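Local coordinates for alpha-1,3-glucanase (Streptomyces thermodiastaticus, PDB 7C7D), which hydrolyses alpha-1,3-glucan, as a thermostable glycoside hydrolase of family GH87, with a calcium ion bound in its catalytic unit, at residues Ser383-Asp388 against Ala440-Pro445. Sequence-based numbering, arbitrary orientation.
Sequences SLYAPD and AEPFHP
The carbonyl oxygen of P442 takes the N-H of Y385, with N 2.8 Å from O and an N-H...O angle of 156°. The CA-H of L384 turns to the same oxygen, with CA 3.3 Å from O. Two residues along, the N-H of H444 meets S383 O at 2.9 Å. These two backbone bonds flank the single bridge between L384 and F443. The peptide bond before P442 is cis. E441 OE1 accepts the N-H of F443, which comes from above the carboxylate plane. E441 also forms a salt bridge with K438 through OE2.

The imidazole of H444 adds the main side-chain contact. CG stands anti to the carbonyl carbon (chi1 -65°), beside the backbone N, and lies 3.7 Å from P387 CD. P387 CD sits over the centre of one ring face in a CH-pi contact, 3.7 Å from the centroid. S383 O lies at the ring edge, in plane. NE2 gives a weak bond to Y385 O, 3.1 Å away and bent to 138°. An alanine in place of H444 would probably leave P387 CD without its aromatic partner and Y385 O without this weak bond.

L384 CB points away from 440-445, but CD2 comes back to A440 O and P442 O. Y385 CD1 lies 4.2 Å from P442 CD, an apolar contact.

The two loops follow strands 379-382 and 432-435 of the parallel beta-helix. Between these strands in the sheet lies 407-410, whose Y410 bonds to the backbone of S383. The contact therefore joins loops across an intervening coil, at the surface. Its chemistry implies a join held mainly by backbone polar bonds, with one proline CH-pi contact on the H444 ring beside them.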
ATOM      1  N   SER A 383       3.769  -9.495  14.494  1.00 14.07           N
ATOM      2  CA  SER A 383       4.230  -9.457  15.885  1.00 14.56           C
ATOM      3  C   SER A 383       5.102 -10.669  16.218  1.00 15.03           C
ATOM      4  O   SER A 383       4.772 -11.518  17.046  1.00 15.73           O
ATOM      5  CB  SER A 383       3.050  -9.310  16.832  1.00 14.61           C
ATOM      6  OG  SER A 383       2.624  -7.957  16.858  1.00 14.86           O
ATOM      7  N   LEU A 384       6.249 -10.714  15.552  1.00 16.83           N
ATOM      8  CA  LEU A 384       7.325 -11.622  15.918  1.00 18.66           C
ATOM      9  C   LEU A 384       8.176 -10.984  17.007  1.00 18.33           C
ATOM     10  O   LEU A 384       8.310  -9.759  17.073  1.00 20.07           O
ATOM     11  CB  LEU A 384       8.228 -11.848  14.710  1.00 23.40           C
ATOM     12  CG  LEU A 384       7.941 -12.954  13.700  1.00 28.01           C
ATOM     13  CD1 LEU A 384       9.233 -13.283  12.970  1.00 29.67           C
ATOM     14  CD2 LEU A 384       7.371 -14.195  14.363  1.00 29.70           C
ATOM     15  N   TYR A 385       8.760 -11.832  17.856  1.00 20.31           N
ATOM     16  CA  TYR A 385       9.708 -11.435  18.903  1.00 22.66           C
ATOM     17  C   TYR A 385       9.035 -10.749  20.086  1.00 22.47           C
ATOM     18  O   TYR A 385       9.209 -11.167  21.236  1.00 24.86           O
ATOM     19  CB  TYR A 385      10.857 -10.561  18.368  1.00 27.61           C
ATOM     20  CG  TYR A 385      11.408 -10.972  17.020  1.00 32.38           C
ATOM     21  CD1 TYR A 385      12.024 -12.202  16.845  1.00 34.72           C
ATOM     22  CD2 TYR A 385      11.316 -10.123  15.925  1.00 35.57           C
ATOM     23  CE1 TYR A 385      12.534 -12.577  15.612  1.00 37.28           C
ATOM     24  CE2 TYR A 385      11.816 -10.489  14.690  1.00 38.17           C
ATOM     25  CZ  TYR A 385      12.426 -11.717  14.539  1.00 39.24           C
ATOM     26  OH  TYR A 385      12.927 -12.083  13.310  1.00 41.14           O
ATOM     27  N   ALA A 386       8.288  -9.684  19.819  1.00 20.48           N
ATOM     28  CA  ALA A 386       7.579  -8.939  20.847  1.00 19.01           C
ATOM     29  C   ALA A 386       6.350  -8.343  20.186  1.00 17.94           C
ATOM     30  O   ALA A 386       6.402  -7.986  19.005  1.00 18.70           O
ATOM     31  CB  ALA A 386       8.445  -7.810  21.422  1.00 20.00           C
ATOM     32  N   PRO A 387       5.239  -8.226  20.903  1.00 17.45           N
ATOM     33  CA  PRO A 387       4.016  -7.731  20.264  1.00 17.08           C
ATOM     34  C   PRO A 387       4.137  -6.272  19.849  1.00 15.62           C
ATOM     35  O   PRO A 387       4.618  -5.427  20.604  1.00 17.83           O
ATOM     36  CB  PRO A 387       2.948  -7.910  21.352  1.00 18.84           C
ATOM     37  CG  PRO A 387       3.720  -7.931  22.639  1.00 20.39           C
ATOM     38  CD  PRO A 387       5.024  -8.601  22.313  1.00 19.43           C
ATOM     39  N   ASP A 388       3.687  -5.974  18.634  1.00 13.30           N
ATOM     40  CA  ASP A 388       3.364  -4.591  18.323  1.00 12.89           C
ATOM     41  C   ASP A 388       2.199  -4.202  19.225  1.00 13.32           C
ATOM     42  O   ASP A 388       1.224  -4.948  19.344  1.00 14.18           O
ATOM     43  CB  ASP A 388       2.934  -4.465  16.868  1.00 12.72           C
ATOM     44  CG  ASP A 388       4.054  -4.761  15.872  1.00 12.55           C
ATOM     45  OD1 ASP A 388       5.252  -4.726  16.222  1.00 13.68           O
ATOM     46  OD2 ASP A 388       3.706  -5.022  14.702  1.00 13.73           O
ATOM     47  N   ALA A 440       6.202 -17.747  11.621  1.00 23.85           N
ATOM     48  CA  ALA A 440       7.429 -18.137  12.310  1.00 25.39           C
ATOM     49  C   ALA A 440       7.230 -17.920  13.807  1.00 27.40           C
ATOM     50  O   ALA A 440       6.182 -17.447  14.248  1.00 27.43           O
ATOM     51  CB  ALA A 440       8.629 -17.344  11.785  1.00 25.85           C
ATOM     52  N   GLU A 441       8.252 -18.258  14.588  1.00 29.72           N
ATOM     53  CA  GLU A 441       8.217 -18.083  16.032  1.00 31.07           C
ATOM     54  C   GLU A 441       9.426 -17.270  16.477  1.00 30.47           C
ATOM     55  O   GLU A 441      10.458 -17.273  15.799  1.00 33.43           O
ATOM     56  CB  GLU A 441       8.230 -19.446  16.743  1.00 32.95           C
ATOM     57  CG  GLU A 441       6.973 -20.288  16.523  1.00 35.02           C
ATOM     58  CD  GLU A 441       5.780 -19.840  17.359  1.00 36.49           C
ATOM     59  OE1 GLU A 441       5.887 -18.833  18.092  1.00 35.25           O
ATOM     60  OE2 GLU A 441       4.725 -20.510  17.289  1.00 38.15           O
ATOM     61  N   PRO A 442       9.337 -16.571  17.626  1.00 28.23           N
ATOM     62  CA  PRO A 442       8.195 -16.497  18.542  1.00 25.56           C
ATOM     63  C   PRO A 442       7.169 -15.467  18.092  1.00 22.05           C
ATOM     64  O   PRO A 442       7.490 -14.296  17.896  1.00 22.54           O
ATOM     65  CB  PRO A 442       8.838 -16.068  19.860  1.00 27.62           C
ATOM     66  CG  PRO A 442      10.002 -15.245  19.444  1.00 28.76           C
ATOM     67  CD  PRO A 442      10.514 -15.859  18.164  1.00 29.34           C
ATOM     68  N   PHE A 443       5.934 -15.923  17.933  1.00 20.13           N
ATOM     69  CA  PHE A 443       4.831 -15.099  17.473  1.00 18.62           C
ATOM     70  C   PHE A 443       3.921 -14.754  18.643  1.00 18.10           C
ATOM     71  O   PHE A 443       3.740 -15.547  19.569  1.00 20.94           O
ATOM     72  CB  PHE A 443       4.040 -15.864  16.415  1.00 18.44           C
ATOM     73  CG  PHE A 443       2.838 -15.129  15.891  1.00 16.08           C
ATOM     74  CD1 PHE A 443       2.985 -14.003  15.087  1.00 16.57           C
ATOM     75  CD2 PHE A 443       1.555 -15.574  16.182  1.00 16.21           C
ATOM     76  CE1 PHE A 443       1.875 -13.327  14.594  1.00 15.96           C
ATOM     77  CE2 PHE A 443       0.442 -14.910  15.682  1.00 15.89           C
ATOM     78  CZ  PHE A 443       0.602 -13.787  14.891  1.00 15.49           C
ATOM     79  N   HIS A 444       3.352 -13.555  18.596  1.00 16.93           N
ATOM     80  CA  HIS A 444       2.449 -13.086  19.649  1.00 16.05           C
ATOM     81  C   HIS A 444       1.059 -12.882  19.076  1.00 14.95           C
ATOM     82  O   HIS A 444       0.817 -11.890  18.368  1.00 14.91           O
ATOM     83  CB  HIS A 444       2.992 -11.802  20.259  1.00 17.93           C
ATOM     84  CG  HIS A 444       4.286 -12.019  20.970  1.00 20.83           C
ATOM     85  ND1 HIS A 444       4.357 -12.258  22.325  1.00 23.03           N
ATOM     86  CD2 HIS A 444       5.555 -12.114  20.502  1.00 22.00           C
ATOM     87  CE1 HIS A 444       5.618 -12.458  22.667  1.00 22.60           C
ATOM     88  NE2 HIS A 444       6.365 -12.375  21.581  1.00 23.82           N
ATOM     89  N   PRO A 445       0.121 -13.788  19.343  1.00 14.41           N
ATOM     90  CA  PRO A 445      -1.211 -13.689  18.733  1.00 14.31           C
ATOM     91  C   PRO A 445      -1.970 -12.452  19.189  1.00 13.49           C
ATOM     92  O   PRO A 445      -1.608 -11.770  20.149  1.00 14.16           O
ATOM     93  CB  PRO A 445      -1.914 -14.967  19.198  1.00 16.46           C
ATOM     94  CG  PRO A 445      -0.818 -15.898  19.586  1.00 17.92           C
ATOM     95  CD  PRO A 445       0.296 -15.038  20.103  1.00 16.63           C
TER